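Local coordinates for spore coat polysaccharide biosynthesis protein SpsE (Bacillus subtilis, PDB 1VLI) that probably works as an N-acylneuraminate-9-phosphate synthase-type enzyme in the biosynthesis of the spore coat polysaccharide, at residues A[204-207]-A[208-211]; A[248-251]-A[252-255]. All blocks are in the same frame, centred on the assembly; numbering follows the deposited sequence.

In the fold
Both contacts are local turns of the TIM barrel, and their centres lie about 18 and 21 Å from the centre of the chain. These centres are about 28 Å apart and the contacts do not touch. Interaction 1 leads into helix 208-215 and is partly buried. Backbone bonds and apolar side chains carry it, and it lies against strand 220-225 and helix 232-239. Interaction 2 follows strand 244-248, the eighth barrel strand, and is a surface contact. Its bonds rely more on side-chain oxygens, those of Thr250 and Asp252. It also begins at His248, which binds the zinc ion with His226, whereas 204-211 holds no metal ligand.

Interaction 1: A[204-207]-A[208-211]; sequences SNLS and VIPM
Asn205 and Leu206 each offer a backbone carbonyl to the residue three places on. Val208 N donates a hydrogen bond to Asn205 O and closes a type I beta turn from Asn205 to Val208. The position of this nitrogen in the model is less sure. Ile209 N bonds to Leu206 O at 3.0 Å, with the donor well above the carbonyl plane and not on a lone pair. Pro210 comes next and has no N-H to give. Its ring instead places CD 3.5 Å from Leu206 O, while CG lies 3.7 Å from Ser207 O.

The side-chain contacts follow the same spacing. Val208 holds CG1 anti to its own nitrogen (chi1 163°), which turns CG2 back over the turn. There CG2 lies 3.2 Å from Asn205 O, and it makes a looser apolar contact with Asn205 CB at 4.2 Å. On Leu206 and Ile209 the apolar chain ends also approach loosely, with CD2 of Leu206 4.4 Å from CD1 of Ile209. Both side chains touch Phe223 of strand 220-225, and Ala236 and Ala237 of helix 232-239 cover Leu206 and Ile209 respectively.

The polar side chains of the turn find their partners elsewhere in the chain. Asn205 OD1 accepts from the backbone N of Ser298, and Ser207 OG bonds to the carbonyl of Leu296. Backbone bonds from Leu206 and Ser207 to Leu295 and Leu296 add to this link.

The arrangement is a turn that runs directly into the first turn of a helix. In the TIM barrel of the NeuB family, helix 208-215 is the helix of the beta-alpha-beta crossover between parallel strands 188-193 and 220-225, and this turn starts it.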
ATOM      1  N   SER A 204      10.508   5.977 -13.419  1.00 62.91           N
ATOM      2  CA  SER A 204       9.137   6.408 -13.123  1.00 60.83           C
ATOM      3  C   SER A 204       8.069   5.660 -13.924  1.00 60.72           C
ATOM      4  O   SER A 204       6.997   5.358 -13.386  1.00 60.60           O
ATOM      5  CB  SER A 204       8.992   7.898 -13.385  1.00 57.27           C
ATOM      6  OG  SER A 204       9.978   8.610 -12.669  1.00 59.18           O
ATOM      7  N   ASN A 205       8.363   5.393 -15.199  1.00 58.20           N
ATOM      8  CA  ASN A 205       7.397   4.882 -16.161  1.00 55.56           C
ATOM      9  C   ASN A 205       6.005   5.490 -16.015  1.00 54.00           C
ATOM     10  O   ASN A 205       5.028   4.767 -15.869  1.00 56.16           O
ATOM     11  CB  ASN A 205       7.325   3.355 -16.100  1.00 49.77           C
ATOM     12  CG  ASN A 205       8.607   2.695 -16.591  1.00 62.91           C
ATOM     13  OD1 ASN A 205       8.981   2.770 -17.797  1.00 54.07           O
ATOM     14  ND2 ASN A 205       9.291   2.030 -15.669  1.00 54.80           N
ATOM     15  N   LEU A 206       5.914   6.811 -16.087  1.00 52.17           N
ATOM     16  CA  LEU A 206       4.626   7.508 -15.929  1.00 50.97           C
ATOM     17  C   LEU A 206       3.564   7.233 -17.011  1.00 51.68           C
ATOM     18  O   LEU A 206       2.369   7.466 -16.780  1.00 48.01           O
ATOM     19  CB  LEU A 206       4.849   9.015 -15.772  1.00 49.66           C
ATOM     20  CG  LEU A 206       5.687   9.530 -14.602  1.00 55.17           C
ATOM     21  CD1 LEU A 206       5.454  11.022 -14.397  1.00 56.17           C
ATOM     22  CD2 LEU A 206       5.335   8.782 -13.326  1.00 55.21           C
ATOM     23  N   SER A 207       3.979   6.744 -18.194  1.00 52.23           N
ATOM     24  CA  SER A 207       2.983   6.380 -19.210  1.00 55.43           C
ATOM     25  C   SER A 207       2.045   5.268 -18.694  1.00 56.61           C
ATOM     26  O   SER A 207       1.000   5.014 -19.272  1.00 61.05           O
ATOM     27  CB  SER A 207       3.634   5.996 -20.548  1.00 57.15           C
ATOM     28  OG  SER A 207       4.636   5.034 -20.323  1.00 60.31           O
ATOM     29  N   VAL A 208       2.403   4.647 -17.578  1.00 54.85           N
ATOM     30  CA  VAL A 208       1.575   3.652 -16.958  1.00 53.69           C
ATOM     31  C   VAL A 208       0.273   4.225 -16.412  1.00 58.25           C
ATOM     32  O   VAL A 208      -0.759   3.535 -16.387  1.00 59.04           O
ATOM     33  CB  VAL A 208       2.345   2.953 -15.830  1.00 55.28           C
ATOM     34  CG1 VAL A 208       1.401   2.198 -14.872  1.00 59.10           C
ATOM     35  CG2 VAL A 208       3.387   2.026 -16.401  1.00 53.29           C
ATOM     36  N   ILE A 209       0.316   5.484 -15.967  1.00 59.83           N
ATOM     37  CA  ILE A 209      -0.859   6.117 -15.380  1.00 57.13           C
ATOM     38  C   ILE A 209      -2.071   6.197 -16.341  1.00 55.44           C
ATOM     39  O   ILE A 209      -3.108   5.630 -16.000  1.00 55.70           O
ATOM     40  CB  ILE A 209      -0.491   7.490 -14.749  1.00 59.07           C
ATOM     41  CG1 ILE A 209       0.382   7.264 -13.506  1.00 59.05           C
ATOM     42  CG2 ILE A 209      -1.767   8.293 -14.425  1.00 51.27           C
ATOM     43  CD1 ILE A 209       0.944   8.572 -12.887  1.00 59.49           C
ATOM     44  N   PRO A 210      -1.970   6.878 -17.501  1.00 53.39           N
ATOM     45  CA  PRO A 210      -3.035   6.784 -18.527  1.00 54.28           C
ATOM     46  C   PRO A 210      -3.420   5.391 -18.996  1.00 54.30           C
ATOM     47  O   PRO A 210      -4.602   5.146 -19.218  1.00 58.10           O
ATOM     48  CB  PRO A 210      -2.540   7.668 -19.704  1.00 51.04           C
ATOM     49  CG  PRO A 210      -1.140   7.984 -19.417  1.00 50.20           C
ATOM     50  CD  PRO A 210      -0.938   7.862 -17.889  1.00 52.16           C
HETATM   51  N   MSE A 211      -2.466   4.473 -19.114  1.00 54.19           N
HETATM   52  CA  MSE A 211      -2.780   3.107 -19.487  1.00 50.65           C
HETATM   53  C   MSE A 211      -3.730   2.493 -18.450  1.00 54.73           C
HETATM   54  O   MSE A 211      -4.797   1.973 -18.806  1.00 54.87           O
HETATM   55  CB  MSE A 211      -1.497   2.286 -19.555  1.00 51.07           C
HETATM   56  CG  MSE A 211      -1.673   0.894 -20.089  1.00 49.02           C
HETATM   57 SE   MSE A 211      -2.202  -0.385 -18.759  1.00 62.91          SE
HETATM   58  CE  MSE A 211      -0.475  -0.539 -17.697  1.00 58.73           C
TER

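Interaction 2: A[248-251]-A[252-255]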
ATOM      1  N   HIS A 248       6.881  10.686   0.603  1.00 58.17           N
ATOM      2  CA  HIS A 248       7.460  10.661   1.956  1.00 55.68           C
ATOM      3  C   HIS A 248       7.917  12.063   2.351  1.00 57.06           C
ATOM      4  O   HIS A 248       8.420  12.832   1.503  1.00 51.73           O
ATOM      5  CB  HIS A 248       8.661   9.735   2.058  1.00 54.10           C
ATOM      6  CG  HIS A 248       8.336   8.293   1.832  1.00 64.53           C
ATOM      7  ND1 HIS A 248       8.505   7.336   2.807  1.00 65.24           N
ATOM      8  CD2 HIS A 248       7.864   7.640   0.740  1.00 65.15           C
ATOM      9  CE1 HIS A 248       8.146   6.156   2.329  1.00 77.48           C
ATOM     10  NE2 HIS A 248       7.755   6.311   1.076  1.00 75.39           N
ATOM     11  N   PHE A 249       7.719  12.390   3.632  1.00 54.21           N
ATOM     12  CA  PHE A 249       8.276  13.599   4.194  1.00 55.91           C
ATOM     13  C   PHE A 249       8.841  13.351   5.588  1.00 58.09           C
ATOM     14  O   PHE A 249       8.498  12.377   6.255  1.00 56.18           O
ATOM     15  CB  PHE A 249       7.243  14.727   4.214  1.00 56.42           C
ATOM     16  CG  PHE A 249       6.288  14.678   5.379  1.00 53.14           C
ATOM     17  CD1 PHE A 249       5.292  13.715   5.432  1.00 53.00           C
ATOM     18  CD2 PHE A 249       6.370  15.625   6.401  1.00 56.25           C
ATOM     19  CE1 PHE A 249       4.396  13.669   6.478  1.00 53.66           C
ATOM     20  CE2 PHE A 249       5.473  15.605   7.475  1.00 56.97           C
ATOM     21  CZ  PHE A 249       4.486  14.626   7.525  1.00 58.64           C
ATOM     22  N   THR A 250       9.737  14.232   6.002  1.00 60.46           N
ATOM     23  CA  THR A 250      10.334  14.156   7.319  1.00 63.21           C
ATOM     24  C   THR A 250      10.344  15.558   7.884  1.00 62.62           C
ATOM     25  O   THR A 250       9.932  16.493   7.211  1.00 62.85           O
ATOM     26  CB  THR A 250      11.755  13.567   7.252  1.00 64.40           C
ATOM     27  OG1 THR A 250      12.344  13.603   8.559  1.00 66.73           O
ATOM     28  CG2 THR A 250      12.685  14.466   6.401  1.00 63.76           C
ATOM     29  N   ILE A 251      10.813  15.696   9.115  1.00 63.48           N
ATOM     30  CA  ILE A 251      10.873  16.987   9.780  1.00 64.27           C
ATOM     31  C   ILE A 251      12.255  17.598   9.561  1.00 66.11           C
ATOM     32  O   ILE A 251      12.432  18.820   9.654  1.00 68.06           O
ATOM     33  CB  ILE A 251      10.475  16.827  11.307  1.00 65.16           C
ATOM     34  CG1 ILE A 251       9.730  18.057  11.813  1.00 72.32           C
ATOM     35  CG2 ILE A 251      11.650  16.424  12.236  1.00 61.22           C
ATOM     36  CD1 ILE A 251       8.295  18.114  11.352  1.00 80.02           C
ATOM     37  N   ASP A 252      13.219  16.732   9.235  1.00 67.98           N
ATOM     38  CA  ASP A 252      14.629  17.108   9.058  1.00 70.57           C
ATOM     39  C   ASP A 252      15.384  15.993   8.325  1.00 70.61           C
ATOM     40  O   ASP A 252      15.547  14.896   8.859  1.00 70.58           O
ATOM     41  CB  ASP A 252      15.271  17.389  10.430  1.00 71.29           C
ATOM     42  CG  ASP A 252      16.779  17.551  10.370  1.00 74.40           C
ATOM     43  OD1 ASP A 252      17.343  17.768   9.276  1.00 81.28           O
ATOM     44  OD2 ASP A 252      17.490  17.487  11.391  1.00 81.78           O
ATOM     45  N   LYS A 253      15.863  16.293   7.117  1.00 71.98           N
ATOM     46  CA  LYS A 253      16.470  15.289   6.216  1.00 72.87           C
ATOM     47  C   LYS A 253      17.785  14.690   6.729  1.00 73.74           C
ATOM     48  O   LYS A 253      18.226  13.634   6.260  1.00 73.21           O
ATOM     49  CB  LYS A 253      16.690  15.886   4.820  1.00 72.98           C
ATOM     50  CG  LYS A 253      15.409  16.176   4.041  1.00 74.42           C
ATOM     51  CD  LYS A 253      15.638  17.124   2.859  1.00 72.05           C
ATOM     52  CE  LYS A 253      16.329  16.450   1.680  1.00 70.52           C
ATOM     53  NZ  LYS A 253      15.503  15.373   1.075  1.00 73.08           N
ATOM     54  N   ASN A 254      18.413  15.370   7.684  1.00 74.75           N
ATOM     55  CA  ASN A 254      19.719  14.949   8.179  1.00 75.40           C
ATOM     56  C   ASN A 254      19.648  14.033   9.403  1.00 76.22           C
ATOM     57  O   ASN A 254      20.681  13.517   9.838  1.00 77.05           O
ATOM     58  CB  ASN A 254      20.640  16.157   8.427  1.00 74.57           C
ATOM     59  CG  ASN A 254      20.984  16.904   7.140  1.00 73.79           C
ATOM     60  OD1 ASN A 254      20.860  18.128   7.075  1.00 68.97           O
ATOM     61  ND2 ASN A 254      21.399  16.167   6.104  1.00 67.59           N
ATOM     62  N   LEU A 255      18.440  13.825   9.938  1.00 75.66           N
ATOM     63  CA  LEU A 255      18.220  12.876  11.042  1.00 74.47           C
ATOM     64  C   LEU A 255      18.730  11.486  10.646  1.00 75.90           C
ATOM     65  O   LEU A 255      18.617  11.113   9.474  1.00 75.78           O
ATOM     66  CB  LEU A 255      16.742  12.854  11.466  1.00 72.69           C
ATOM     67  CG  LEU A 255      16.251  14.083  12.259  1.00 68.38           C
ATOM     68  CD1 LEU A 255      14.735  14.183  12.282  1.00 61.46           C
ATOM     69  CD2 LEU A 255      16.809  14.113  13.680  1.00 57.23           C
TER
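Thr250 is extended, Ile251 bends the chain into Asp252, and a type I beta turn runs from Asp252 to Leu255, closed by Leu255 N on Asp252 O at 3.3 Å. An Asx turn is built into it, with Asp252 OD1 accepting from the backbone of Asn254. This stretch belongs to the loop after the eighth strand of the TIM barrel. At its start His248 binds the zinc ion together with His226.

Thr250 is the side chain that reaches forward. Its hydroxyl lies anti to the backbone N (chi1 176°), and this aims OG1 at the next peptide but one. Asp252 N meets OG1 at 3.3 Å in a nearly straight but weak bond (174°). The same OG1 also hydrogen-bonds to His260 ND1. The methyl takes the other branch: CG2 packs 3.6 Å from Asp252 C and 4.0 Å from Lys253 CG. With an alanine here, His260 ND1 and Asp252 N would probably lose their shared partner, and a gap would be likely to open beside Lys253 CG.

Lys253 is bent along its chain, and its NZ bonds to the carbonyl of Ala263. The side chains of Ile251 and Leu255 run alongside each other in a common direction, with CG2 of Ile251 3.8 Å from CD1 of Leu255.

In the Asx turn, Asn254 N lies 3.1 Å from Asp252 OD1 and meets it from above the carboxylate plane, 61° out of it.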